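Local structure of protein yesU (Bacillus subtilis, 1OQ1) at residues C78-A83 with G198-R203; N113-S118 with L135-G140; S159-K164 with S175-P180; W67-I72 with A210-F215. The protein is of unknown function but has a galectin-like beta-sandwich fold, a build shared with lectins and glycan-active enzymes, so a role in carbohydrate handling is possible though unproven. One frame throughout, in Å; residues are numbered along the deposited sequence.

Contact 1 of 4, residues C78-A83 with G198-R203; sequences CMLFFA and GKIGFR. With ACY (acetic acid), chain E.
M79, L80 and F81 pair with R203, F202 and G201 as antiparallel neighbours deep in the seven-stranded sheet of the protein, where strand 76-86 runs beside strand 199-205. Four backbone hydrogen bonds join the two hydrogen-bonded pairs, the straightest from F81 N to G201 O at 2.9 Å (172°). Side chains alternate between the two faces. On the face of L80 and F202, the methyl CD1 of L80 lies over one face of the F202 ring, 3.8 Å from its centroid and shifted toward the rim. On the other face R203 runs out between two neighbours: its CD touches F81 CE2 at the ring edge (3.8 Å) and SE of selenomethionine M79 (3.9 Å). The R203 chain is extended from CG to NE, with CG anti to the backbone N (chi1 171°), and its guanidinium holds a bound acetic acid molecule, likely a crystallisation additive. NE binds its O at 3.0 Å and NH2 binds OXT at 2.6 Å, a bidentate, nearly coplanar pairing; G102 O takes NH1. One face thus packs L80 and F202 into the interior against W67 of the facing sheet, the other carries M79, F81 and R203, and two-faced strands of this kind build a galectin-like beta-sandwich.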
loop_
_atom_site.group_PDB
_atom_site.type_symbol
_atom_site.label_atom_id
_atom_site.label_comp_id
_atom_site.label_asym_id
_atom_site.label_seq_id
_atom_site.Cartn_x
_atom_site.Cartn_y
_atom_site.Cartn_z
ATOM N N CYS A 78 2.576 2.666 -8.003
ATOM C CA CYS A 78 2.072 1.733 -7.010
ATOM C C CYS A 78 1.809 2.478 -5.708
ATOM O O CYS A 78 2.413 3.520 -5.444
ATOM C CB CYS A 78 3.067 0.597 -6.793
ATOM S SG CYS A 78 3.254 -0.452 -8.263
HETATM N N MSE A 79 0.905 1.943 -4.896
HETATM C CA MSE A 79 0.542 2.594 -3.645
HETATM C C MSE A 79 -0.087 1.604 -2.672
HETATM O O MSE A 79 -0.934 0.802 -3.052
HETATM C CB MSE A 79 -0.450 3.728 -3.942
HETATM C CG MSE A 79 -0.883 4.548 -2.743
HETATM SE SE MSE A 79 -2.319 5.787 -3.182
HETATM C CE MSE A 79 -1.408 6.856 -4.516
ATOM N N LEU A 80 0.333 1.657 -1.414
ATOM C CA LEU A 80 -0.237 0.768 -0.414
ATOM C C LEU A 80 -1.149 1.559 0.510
ATOM O O LEU A 80 -0.759 2.604 1.022
ATOM C CB LEU A 80 0.856 0.111 0.435
ATOM C CG LEU A 80 0.302 -1.016 1.315
ATOM C CD1 LEU A 80 0.286 -2.305 0.511
ATOM C CD2 LEU A 80 1.146 -1.193 2.560
ATOM N N PHE A 81 -2.368 1.066 0.693
ATOM C CA PHE A 81 -3.327 1.685 1.599
ATOM C C PHE A 81 -3.275 0.845 2.879
ATOM O O PHE A 81 -3.149 -0.379 2.811
ATOM C CB PHE A 81 -4.750 1.609 1.026
ATOM C CG PHE A 81 -5.092 2.719 0.068
ATOM C CD1 PHE A 81 -5.664 3.902 0.532
ATOM C CD2 PHE A 81 -4.844 2.584 -1.296
ATOM C CE1 PHE A 81 -5.988 4.935 -0.355
ATOM C CE2 PHE A 81 -5.164 3.610 -2.187
ATOM C CZ PHE A 81 -5.738 4.787 -1.714
ATOM N N PHE A 82 -3.339 1.494 4.038
ATOM C CA PHE A 82 -3.364 0.768 5.311
ATOM C C PHE A 82 -4.154 1.544 6.374
ATOM O O PHE A 82 -4.384 2.739 6.221
ATOM C CB PHE A 82 -1.937 0.409 5.788
ATOM C CG PHE A 82 -0.979 1.569 5.873
ATOM C CD1 PHE A 82 -0.518 2.012 7.111
ATOM C CD2 PHE A 82 -0.464 2.157 4.720
ATOM C CE1 PHE A 82 0.447 3.017 7.204
ATOM C CE2 PHE A 82 0.505 3.167 4.798
ATOM C CZ PHE A 82 0.962 3.594 6.043
ATOM N N ALA A 83 -4.582 0.863 7.435
ATOM C CA ALA A 83 -5.386 1.496 8.489
ATOM C C ALA A 83 -6.628 2.127 7.847
ATOM O O ALA A 83 -7.076 3.208 8.243
ATOM C CB ALA A 83 -4.568 2.569 9.226
ATOM N N GLY A 198 -7.448 -1.314 10.561
ATOM C CA GLY A 198 -8.078 -1.193 9.256
ATOM C C GLY A 198 -7.591 -2.167 8.200
ATOM O O GLY A 198 -6.761 -3.036 8.467
ATOM N N LYS A 199 -8.104 -2.016 6.986
ATOM C CA LYS A 199 -7.725 -2.895 5.890
ATOM C C LYS A 199 -6.463 -2.397 5.193
ATOM O O LYS A 199 -6.096 -1.225 5.302
ATOM C CB LYS A 199 -8.838 -2.966 4.842
ATOM C CG LYS A 199 -10.244 -3.166 5.380
ATOM C CD LYS A 199 -10.457 -4.537 5.981
ATOM C CE LYS A 199 -11.942 -4.745 6.300
ATOM N NZ LYS A 199 -12.194 -6.036 7.002
ATOM N N ILE A 200 -5.818 -3.306 4.470
ATOM C CA ILE A 200 -4.627 -2.995 3.690
ATOM C C ILE A 200 -4.981 -3.287 2.231
ATOM O O ILE A 200 -5.587 -4.317 1.928
ATOM C CB ILE A 200 -3.430 -3.869 4.103
ATOM C CG1 ILE A 200 -2.985 -3.485 5.517
ATOM C CG2 ILE A 200 -2.290 -3.696 3.096
ATOM C CD1 ILE A 200 -1.893 -4.353 6.077
ATOM N N GLY A 201 -4.614 -2.376 1.337
ATOM C CA GLY A 201 -4.926 -2.559 -0.070
ATOM C C GLY A 201 -3.783 -2.194 -0.997
ATOM O O GLY A 201 -2.910 -1.394 -0.649
ATOM N N PHE A 202 -3.807 -2.778 -2.192
ATOM C CA PHE A 202 -2.783 -2.553 -3.199
ATOM C C PHE A 202 -3.340 -1.788 -4.387
ATOM O O PHE A 202 -4.201 -2.294 -5.108
ATOM C CB PHE A 202 -2.233 -3.899 -3.677
ATOM C CG PHE A 202 -1.462 -4.639 -2.627
ATOM C CD1 PHE A 202 -0.068 -4.589 -2.604
ATOM C CD2 PHE A 202 -2.125 -5.345 -1.628
ATOM C CE1 PHE A 202 0.651 -5.230 -1.601
ATOM C CE2 PHE A 202 -1.411 -5.992 -0.618
ATOM C CZ PHE A 202 -0.022 -5.932 -0.606
ATOM N N ARG A 203 -2.850 -0.569 -4.594
ATOM C CA ARG A 203 -3.308 0.237 -5.719
ATOM C C ARG A 203 -2.264 0.354 -6.814
ATOM O O ARG A 203 -1.063 0.330 -6.557
ATOM C CB ARG A 203 -3.689 1.650 -5.261
ATOM C CG ARG A 203 -3.968 2.626 -6.417
ATOM C CD ARG A 203 -4.416 3.983 -5.890
ATOM N NE ARG A 203 -4.811 4.926 -6.939
ATOM C CZ ARG A 203 -5.860 4.754 -7.742
ATOM N NH1 ARG A 203 -6.614 3.672 -7.629
ATOM N NH2 ARG A 203 -6.179 5.682 -8.635
HETATM C C ACY E . -3.832 8.101 -8.422
HETATM O O ACY E . -3.216 7.350 -7.541
HETATM O OXT ACY E . -4.826 7.782 -9.162
HETATM C CH3 ACY E . -3.256 9.502 -8.543
HETATM O O HOH W 1 -4.132 -1.716 8.532
#

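Contact 2 of 4, residues N113-S118 with L135-G140; sequences NALHLS and LRKSRG
Strands 113-118 and 135-138 run antiparallel at 159°, their axes 4.7 Å apart at closest approach, with the pairs A114-S138 and H116-R136 hydrogen-bonded in both directions. These are neighbouring strands of the seven-stranded sheet of the beta-sandwich. The side chains of L115, L117, L135 and K137 share the face turned to the other sheet, where W184 meets L115, L135 and K137. There L115 CD2 rests on CB of K137 at 3.7 Å, and L117 and L135 cross at about a right angle. The extended K137 chain carries its ammonium on to a salt bridge with D186. On the other face H116 is held from several directions. R136 CB sits over one face of the imidazole, 3.9 Å from the centroid, while the R136 guanidinium continues to a cation-pi contact with F141. Y104 OH bonds ND1, and NE2 meets S138 OG at 2.8 Å near the ring plane, so both ring nitrogens have partners and the ring's rotation is fixed. At the end of the pairing the peptide before R139 is cis, and N113 takes over from the backbone: its OD1 accepts R139 N in the carbonyl plane, on a lone pair, at 2.9 Å and 171°.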
loop_
_atom_site.group_PDB
_atom_site.type_symbol
_atom_site.label_atom_id
_atom_site.label_comp_id
_atom_site.label_asym_id
_atom_site.label_seq_id
_atom_site.Cartn_x
_atom_site.Cartn_y
_atom_site.Cartn_z
ATOM N N ASN A 113 -11.240 6.758 5.814
ATOM C CA ASN A 113 -9.987 7.328 6.284
ATOM C C ASN A 113 -8.956 6.258 5.991
ATOM O O ASN A 113 -9.286 5.073 5.968
ATOM C CB ASN A 113 -9.997 7.577 7.792
ATOM C CG ASN A 113 -10.798 8.797 8.180
ATOM O OD1 ASN A 113 -10.796 9.805 7.474
ATOM N ND2 ASN A 113 -11.474 8.720 9.321
ATOM N N ALA A 114 -7.713 6.669 5.772
ATOM C CA ALA A 114 -6.653 5.715 5.499
ATOM C C ALA A 114 -5.335 6.415 5.257
ATOM O O ALA A 114 -5.300 7.586 4.885
ATOM C CB ALA A 114 -7.006 4.871 4.273
ATOM N N LEU A 115 -4.255 5.684 5.490
ATOM C CA LEU A 115 -2.921 6.181 5.221
ATOM C C LEU A 115 -2.576 5.509 3.894
ATOM O O LEU A 115 -2.964 4.363 3.661
ATOM C CB LEU A 115 -1.948 5.735 6.318
ATOM C CG LEU A 115 -2.093 6.492 7.643
ATOM C CD1 LEU A 115 -1.363 5.765 8.762
ATOM C CD2 LEU A 115 -1.549 7.899 7.462
ATOM N N HIS A 116 -1.905 6.226 2.999
ATOM C CA HIS A 116 -1.519 5.629 1.724
ATOM C C HIS A 116 -0.121 6.071 1.335
ATOM O O HIS A 116 0.197 7.263 1.326
ATOM C CB HIS A 116 -2.533 5.921 0.593
ATOM C CG HIS A 116 -3.215 7.254 0.678
ATOM N ND1 HIS A 116 -3.345 8.085 -0.417
ATOM C CD2 HIS A 116 -3.890 7.854 1.686
ATOM C CE1 HIS A 116 -4.076 9.135 -0.085
ATOM N NE2 HIS A 116 -4.419 9.019 1.184
ATOM N N LEU A 117 0.714 5.085 1.035
ATOM C CA LEU A 117 2.104 5.328 0.691
ATOM C C LEU A 117 2.387 4.909 -0.743
ATOM O O LEU A 117 2.294 3.732 -1.087
ATOM C CB LEU A 117 3.000 4.555 1.661
ATOM C CG LEU A 117 4.430 5.050 1.906
ATOM C CD1 LEU A 117 5.033 4.262 3.055
ATOM C CD2 LEU A 117 5.264 4.908 0.652
ATOM N N SER A 118 2.730 5.884 -1.576
ATOM C CA SER A 118 3.025 5.607 -2.972
ATOM C C SER A 118 4.512 5.375 -3.178
ATOM O O SER A 118 5.352 6.032 -2.556
ATOM C CB SER A 118 2.555 6.771 -3.846
ATOM O OG SER A 118 3.082 7.994 -3.363
ATOM N N LEU A 135 3.952 9.683 1.479
ATOM C CA LEU A 135 2.980 9.177 2.453
ATOM C C LEU A 135 1.901 10.234 2.669
ATOM O O LEU A 135 2.207 11.377 3.003
ATOM C CB LEU A 135 3.639 8.882 3.805
ATOM C CG LEU A 135 2.641 8.481 4.908
ATOM C CD1 LEU A 135 2.094 7.082 4.626
ATOM C CD2 LEU A 135 3.324 8.513 6.275
ATOM N N ARG A 136 0.643 9.857 2.469
ATOM C CA ARG A 136 -0.462 10.789 2.675
ATOM C C ARG A 136 -1.470 10.215 3.655
ATOM O O ARG A 136 -1.526 8.999 3.856
ATOM C CB ARG A 136 -1.162 11.109 1.349
ATOM C CG ARG A 136 -0.360 12.034 0.434
ATOM C CD ARG A 136 -1.182 12.479 -0.768
ATOM N NE ARG A 136 -0.385 13.223 -1.744
ATOM C CZ ARG A 136 -0.140 14.529 -1.696
ATOM N NH1 ARG A 136 -0.634 15.279 -0.718
ATOM N NH2 ARG A 136 0.617 15.091 -2.631
ATOM N N LYS A 137 -2.251 11.099 4.266
ATOM C CA LYS A 137 -3.281 10.699 5.220
ATOM C C LYS A 137 -4.618 11.281 4.775
ATOM O O LYS A 137 -4.732 12.487 4.530
ATOM C CB LYS A 137 -2.947 11.210 6.623
ATOM C CG LYS A 137 -3.944 10.764 7.688
ATOM C CD LYS A 137 -3.697 11.461 9.019
ATOM C CE LYS A 137 -4.609 10.911 10.114
ATOM N NZ LYS A 137 -4.431 11.653 11.395
ATOM N N SER A 138 -5.622 10.419 4.659
ATOM C CA SER A 138 -6.963 10.841 4.251
ATOM C C SER A 138 -7.959 10.356 5.308
ATOM O O SER A 138 -7.594 9.536 6.147
ATOM C CB SER A 138 -7.303 10.245 2.882
ATOM O OG SER A 138 -6.485 10.805 1.871
ATOM N N ARG A 139 -9.202 10.846 5.296
ATOM C CA ARG A 139 -9.719 11.824 4.337
ATOM C C ARG A 139 -8.953 13.140 4.383
ATOM O O ARG A 139 -8.632 13.636 5.458
ATOM C CB ARG A 139 -11.205 12.089 4.630
ATOM C CG ARG A 139 -11.937 12.897 3.562
ATOM C CD ARG A 139 -13.429 13.032 3.883
ATOM N NE ARG A 139 -14.218 13.407 2.707
ATOM C CZ ARG A 139 -14.243 14.622 2.165
ATOM N NH1 ARG A 139 -14.992 14.854 1.091
ATOM N NH2 ARG A 139 -13.533 15.610 2.700
ATOM N N GLY A 140 -8.651 13.700 3.214
ATOM C CA GLY A 140 -7.938 14.963 3.194
ATOM C C GLY A 140 -6.757 15.073 2.251
ATOM O O GLY A 140 -6.303 16.180 1.988
#

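Contact 3 of 4, residues S159-K164 with S175-P180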
loop_
_atom_site.group_PDB
_atom_site.type_symbol
_atom_site.label_atom_id
_atom_site.label_comp_id
_atom_site.label_asym_id
_atom_site.label_seq_id
_atom_site.Cartn_x
_atom_site.Cartn_y
_atom_site.Cartn_z
ATOM N N SER A 159 14.946 -7.703 -9.198
ATOM C CA SER A 159 13.786 -8.098 -8.406
ATOM C C SER A 159 13.858 -9.498 -7.807
ATOM O O SER A 159 14.559 -10.370 -8.317
ATOM C CB SER A 159 12.524 -7.982 -9.271
ATOM O OG SER A 159 12.351 -6.652 -9.739
ATOM N N PRO A 160 13.105 -9.734 -6.723
ATOM C CA PRO A 160 12.226 -8.748 -6.082
ATOM C C PRO A 160 12.900 -7.879 -5.021
ATOM O O PRO A 160 14.025 -8.143 -4.593
ATOM C CB PRO A 160 11.132 -9.619 -5.480
ATOM C CG PRO A 160 11.913 -10.810 -5.018
ATOM C CD PRO A 160 12.850 -11.085 -6.185
ATOM N N TYR A 161 12.186 -6.841 -4.596
ATOM C CA TYR A 161 12.663 -5.928 -3.563
ATOM C C TYR A 161 11.869 -6.201 -2.281
ATOM O O TYR A 161 10.673 -6.482 -2.337
ATOM C CB TYR A 161 12.482 -4.481 -4.036
ATOM C CG TYR A 161 13.386 -4.131 -5.196
ATOM C CD1 TYR A 161 14.659 -3.604 -4.977
ATOM C CD2 TYR A 161 13.004 -4.408 -6.511
ATOM C CE1 TYR A 161 15.538 -3.367 -6.038
ATOM C CE2 TYR A 161 13.879 -4.174 -7.584
ATOM C CZ TYR A 161 15.143 -3.661 -7.336
ATOM O OH TYR A 161 16.038 -3.488 -8.370
ATOM N N ARG A 162 12.547 -6.138 -1.134
ATOM C CA ARG A 162 11.919 -6.400 0.166
ATOM C C ARG A 162 11.349 -5.126 0.782
ATOM O O ARG A 162 12.090 -4.250 1.223
ATOM C CB ARG A 162 12.945 -7.035 1.115
ATOM C CG ARG A 162 13.195 -8.528 0.867
ATOM C CD ARG A 162 12.024 -9.354 1.391
ATOM N NE ARG A 162 12.124 -10.784 1.101
ATOM C CZ ARG A 162 12.945 -11.637 1.711
ATOM N NH1 ARG A 162 13.769 -11.220 2.663
ATOM N NH2 ARG A 162 12.924 -12.922 1.374
HETATM N N MSE A 163 10.024 -5.029 0.789
HETATM C CA MSE A 163 9.323 -3.857 1.314
HETATM C C MSE A 163 8.895 -4.099 2.758
HETATM O O MSE A 163 8.396 -5.172 3.080
HETATM C CB MSE A 163 8.091 -3.588 0.454
HETATM C CG MSE A 163 8.301 -3.917 -1.013
HETATM SE SE MSE A 163 9.532 -2.730 -1.915
HETATM C CE MSE A 163 11.240 -3.384 -1.371
ATOM N N LYS A 164 9.083 -3.102 3.620
ATOM C CA LYS A 164 8.706 -3.239 5.028
ATOM C C LYS A 164 8.124 -1.936 5.555
ATOM O O LYS A 164 8.734 -0.877 5.436
ATOM C CB LYS A 164 9.916 -3.644 5.880
ATOM C CG LYS A 164 9.572 -3.845 7.359
ATOM C CD LYS A 164 10.767 -4.307 8.192
ATOM C CE LYS A 164 11.170 -5.735 7.860
ATOM N NZ LYS A 164 12.291 -6.218 8.727
ATOM N N SER A 175 10.796 1.135 4.649
ATOM C CA SER A 175 12.129 0.798 4.164
ATOM C C SER A 175 12.040 -0.138 2.968
ATOM O O SER A 175 11.038 -0.827 2.783
ATOM C CB SER A 175 12.957 0.139 5.274
ATOM O OG SER A 175 12.424 -1.122 5.643
ATOM N N ILE A 176 13.090 -0.131 2.152
ATOM C CA ILE A 176 13.188 -0.988 0.972
ATOM C C ILE A 176 14.562 -1.647 1.035
ATOM O O ILE A 176 15.586 -0.961 1.087
ATOM C CB ILE A 176 13.070 -0.168 -0.336
ATOM C CG1 ILE A 176 11.671 0.453 -0.431
ATOM C CG2 ILE A 176 13.348 -1.066 -1.540
ATOM C CD1 ILE A 176 11.494 1.414 -1.602
ATOM N N ASN A 177 14.579 -2.975 1.021
ATOM C CA ASN A 177 15.821 -3.732 1.117
ATOM C C ASN A 177 16.592 -3.280 2.359
ATOM O O ASN A 177 17.819 -3.244 2.363
ATOM C CB ASN A 177 16.667 -3.557 -0.157
ATOM C CG ASN A 177 16.164 -4.420 -1.312
ATOM O OD1 ASN A 177 15.064 -4.966 -1.250
ATOM N ND2 ASN A 177 16.965 -4.542 -2.364
ATOM N N GLY A 178 15.846 -2.931 3.407
ATOM C CA GLY A 178 16.454 -2.504 4.660
ATOM C C GLY A 178 16.867 -1.045 4.749
ATOM O O GLY A 178 17.241 -0.573 5.824
ATOM N N LEU A 179 16.814 -0.328 3.631
ATOM C CA LEU A 179 17.192 1.084 3.616
ATOM C C LEU A 179 16.008 1.947 4.025
ATOM O O LEU A 179 14.953 1.894 3.398
ATOM C CB LEU A 179 17.654 1.497 2.215
ATOM C CG LEU A 179 18.051 2.970 2.037
ATOM C CD1 LEU A 179 19.360 3.237 2.773
ATOM C CD2 LEU A 179 18.194 3.307 0.550
ATOM N N PRO A 180 16.158 2.749 5.094
ATOM C CA PRO A 180 15.036 3.598 5.510
ATOM C C PRO A 180 14.715 4.578 4.385
ATOM O O PRO A 180 15.618 5.192 3.819
ATOM C CB PRO A 180 15.577 4.307 6.750
ATOM C CG PRO A 180 16.572 3.321 7.299
ATOM C CD PRO A 180 17.275 2.851 6.049
HETATM O O HOH W 2 12.950 -3.221 3.798
HETATM O O HOH W 3 10.296 -0.123 7.950
#
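N177 reaches back across the hairpin to Y161 and R162, its amide plane turned only 20° from that of the Y161 ring. The hairpin joins strands 161-168 and 171-176, and I176-L179 then forms a type I' turn into the next strand. N177 CG stands anti to its own carbonyl carbon (chi1 -79°), and the amide at its end does two things. OD1 accepts R162 N at 2.8 Å, with the donor nearly along the C=O axis, and ND2 lies 3.6 Å from CD1 of Y161, as the two side chains cross obliquely. The backbone of N177 answers in the other direction, N177 N donating to R162 O at 2.8 Å, so the asparagine grips R162 through both its side chain and its main chain. R162 bends at chi2 (-75°), and its guanidinium goes on to a salt bridge with D68 on the adjoining strand. On the buried face, selenomethionine M163 bends at chi2 and lies aslant I176, with SE 4.1 Å from I176 CG1. The opposite face holds K164 and S175, a hydrogen-bonded pair in which S175 OG lies 3.6 Å from CB of K164. One water links R162 O and S175 OG to G178 N in the turn: it donates to R162 O, accepts from G178 N, and meets S175 OG at 2.8 Å.

Contact 4 of 4, residues W67-I72 with A210-F215; sequences WDFSPI and AVYRDF
F69 and Y212 run alongside each other into the interior, with CD1 of F69 3.7 Å from CE2 of Y212 and the ring planes 58° apart. The F69 torsion chi1 of 173° swings CG away from the backbone N, to the side from which the ring reaches Y212 and, through CE1, touches CB of A210, also at 3.7 Å. W67 joins the row beyond Y212, its CD1 at the edge of the tyrosine ring, 4.0 Å from CD2. Beneath these side chains, D68 pairs with R213 and S70 with V211 through four backbone hydrogen bonds, among them D68 N to R213 O at 2.8 Å. This is an antiparallel pairing of strands 63-73 and 209-222 in the second sheet of the galectin-like beta-sandwich, and its aromatic face looks across the interior: F202 of the facing sheet meets both W67 and Y212. Polar tips are anchored there too, Y212 OH by Q204 and W67 NE1 by Y119. The other face carries D68, S70, V211 and R213, with D214 and I72 at its two ends. The carboxylates of D68 and D214 come within 4.3 Å of each other, a proximity that would be repulsive but is probably eased by a shared water donating to D68 OD2 and D214 OD2, while the other D68 oxygen, OD1, takes the salt bridge from R162 NE. A second water donates to V211 O and meets S70 OG, and, farther along the strands, I72 CG1 packs on V211 CG2 at 3.7 Å.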
loop_
_atom_site.group_PDB
_atom_site.type_symbol
_atom_site.label_atom_id
_atom_site.label_comp_id
_atom_site.label_asym_id
_atom_site.label_seq_id
_atom_site.Cartn_x
_atom_site.Cartn_y
_atom_site.Cartn_z
ATOM N N TRP A 67 6.282 -7.413 2.153
ATOM C CA TRP A 67 5.925 -8.051 0.896
ATOM C C TRP A 67 7.061 -7.903 -0.109
ATOM O O TRP A 67 7.901 -7.008 0.018
ATOM C CB TRP A 67 4.614 -7.464 0.331
ATOM C CG TRP A 67 4.683 -6.061 -0.240
ATOM C CD1 TRP A 67 4.763 -5.714 -1.563
ATOM C CD2 TRP A 67 4.613 -4.827 0.492
ATOM N NE1 TRP A 67 4.740 -4.340 -1.698
ATOM C CE2 TRP A 67 4.648 -3.774 -0.451
ATOM C CE3 TRP A 67 4.521 -4.510 1.856
ATOM C CZ2 TRP A 67 4.594 -2.424 -0.074
ATOM C CZ3 TRP A 67 4.468 -3.165 2.232
ATOM C CH2 TRP A 67 4.504 -2.141 1.267
ATOM N N ASP A 68 7.105 -8.821 -1.073
ATOM C CA ASP A 68 8.106 -8.796 -2.136
ATOM C C ASP A 68 7.462 -8.075 -3.316
ATOM O O ASP A 68 6.318 -8.364 -3.667
ATOM C CB ASP A 68 8.496 -10.218 -2.536
ATOM C CG ASP A 68 9.575 -10.804 -1.641
ATOM O OD1 ASP A 68 9.778 -10.292 -0.522
ATOM O OD2 ASP A 68 10.221 -11.787 -2.058
ATOM N N PHE A 69 8.200 -7.146 -3.919
ATOM C CA PHE A 69 7.707 -6.337 -5.033
ATOM C C PHE A 69 8.643 -6.355 -6.237
ATOM O O PHE A 69 9.853 -6.187 -6.089
ATOM C CB PHE A 69 7.541 -4.886 -4.564
ATOM C CG PHE A 69 7.190 -3.919 -5.663
ATOM C CD1 PHE A 69 5.917 -3.913 -6.226
ATOM C CD2 PHE A 69 8.129 -2.998 -6.118
ATOM C CE1 PHE A 69 5.586 -3.000 -7.226
ATOM C CE2 PHE A 69 7.810 -2.078 -7.119
ATOM C CZ PHE A 69 6.534 -2.081 -7.673
ATOM N N SER A 70 8.077 -6.537 -7.427
ATOM C CA SER A 70 8.861 -6.555 -8.662
ATOM C C SER A 70 8.212 -5.668 -9.725
ATOM O O SER A 70 7.124 -5.978 -10.214
ATOM C CB SER A 70 8.957 -7.976 -9.221
ATOM O OG SER A 70 9.507 -8.870 -8.279
ATOM N N PRO A 71 8.855 -4.541 -10.079
ATOM C CA PRO A 71 8.289 -3.655 -11.102
ATOM C C PRO A 71 8.630 -4.281 -12.454
ATOM O O PRO A 71 9.803 -4.446 -12.785
ATOM C CB PRO A 71 9.018 -2.340 -10.855
ATOM C CG PRO A 71 10.375 -2.802 -10.420
ATOM C CD PRO A 71 10.067 -3.951 -9.480
ATOM N N ILE A 72 7.605 -4.626 -13.228
ATOM C CA ILE A 72 7.815 -5.286 -14.513
ATOM C C ILE A 72 7.719 -4.379 -15.731
ATOM O O ILE A 72 8.509 -4.516 -16.667
ATOM C CB ILE A 72 6.805 -6.444 -14.689
ATOM C CG1 ILE A 72 6.923 -7.411 -13.509
ATOM C CG2 ILE A 72 7.060 -7.177 -16.011
ATOM C CD1 ILE A 72 8.322 -7.976 -13.306
ATOM N N ALA A 210 3.181 -5.232 -12.389
ATOM C CA ALA A 210 4.052 -5.594 -11.273
ATOM C C ALA A 210 3.727 -6.971 -10.712
ATOM O O ALA A 210 2.637 -7.502 -10.921
ATOM C CB ALA A 210 3.933 -4.546 -10.165
ATOM N N VAL A 211 4.685 -7.541 -9.990
ATOM C CA VAL A 211 4.513 -8.853 -9.379
ATOM C C VAL A 211 4.686 -8.728 -7.873
ATOM O O VAL A 211 5.602 -8.049 -7.399
ATOM C CB VAL A 211 5.545 -9.860 -9.929
ATOM C CG1 VAL A 211 5.405 -11.200 -9.221
ATOM C CG2 VAL A 211 5.346 -10.032 -11.431
ATOM N N TYR A 212 3.797 -9.379 -7.129
ATOM C CA TYR A 212 3.837 -9.346 -5.673
ATOM C C TYR A 212 3.901 -10.764 -5.108
ATOM O O TYR A 212 3.311 -11.693 -5.665
ATOM C CB TYR A 212 2.593 -8.645 -5.117
ATOM C CG TYR A 212 2.345 -7.258 -5.673
ATOM C CD1 TYR A 212 1.825 -7.081 -6.954
ATOM C CD2 TYR A 212 2.635 -6.123 -4.918
ATOM C CE1 TYR A 212 1.599 -5.804 -7.471
ATOM C CE2 TYR A 212 2.413 -4.839 -5.426
ATOM C CZ TYR A 212 1.896 -4.691 -6.701
ATOM O OH TYR A 212 1.683 -3.433 -7.209
ATOM N N ARG A 213 4.604 -10.918 -3.991
ATOM C CA ARG A 213 4.748 -12.217 -3.339
ATOM C C ARG A 213 4.930 -12.078 -1.830
ATOM O O ARG A 213 5.332 -11.028 -1.340
ATOM C CB ARG A 213 5.967 -12.946 -3.901
ATOM C CG ARG A 213 5.714 -13.789 -5.126
ATOM C CD ARG A 213 5.575 -15.239 -4.724
ATOM N NE ARG A 213 6.126 -16.134 -5.736
ATOM C CZ ARG A 213 6.400 -17.415 -5.525
ATOM N NH1 ARG A 213 6.175 -17.953 -4.333
ATOM N NH2 ARG A 213 6.899 -18.159 -6.506
ATOM N N ASP A 214 4.626 -13.154 -1.113
ATOM C CA ASP A 214 4.784 -13.235 0.340
ATOM C C ASP A 214 4.389 -12.008 1.149
ATOM O O ASP A 214 5.235 -11.360 1.771
ATOM C CB ASP A 214 6.232 -13.612 0.680
ATOM C CG ASP A 214 6.689 -14.875 -0.031
ATOM O OD1 ASP A 214 5.854 -15.779 -0.242
ATOM O OD2 ASP A 214 7.889 -14.967 -0.371
ATOM N N PHE A 215 3.096 -11.710 1.146
ATOM C CA PHE A 215 2.532 -10.585 1.879
ATOM C C PHE A 215 2.274 -11.054 3.316
ATOM O O PHE A 215 1.507 -11.992 3.542
ATOM C CB PHE A 215 1.234 -10.160 1.187
ATOM C CG PHE A 215 0.385 -9.206 1.979
ATOM C CD1 PHE A 215 0.941 -8.091 2.596
ATOM C CD2 PHE A 215 -0.990 -9.403 2.064
ATOM C CE1 PHE A 215 0.142 -7.183 3.285
ATOM C CE2 PHE A 215 -1.803 -8.502 2.750
ATOM C CZ PHE A 215 -1.233 -7.386 3.364
HETATM O O HOH W 4 10.139 -13.469 -0.043
HETATM O O HOH W 5 7.804 -9.727 -6.324
#

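In the fold
Contacts 1 and 2 belong to one sheet, their centres 9 Å apart, and share the join of strands 76-86 and 112-122, where L80 N lies 2.9 Å from L117 O. Contacts 3 and 4, with centres 11 Å apart, belong to the other; there Y161 N lies 2.8 Å from F69 O. Among the four contacts, the sheets touch directly between contacts 1 and 4: C78 SG sits 3.5 Å from Y212 OH, and L80 CD2 3.7 Å from W67 CH2. Contact 2 lies farther off, its centre about 21 Å from those of both contacts 3 and 4. The acetic acid molecule binds at contact 1, on the sheet face turned away from contact 4; no active site is established.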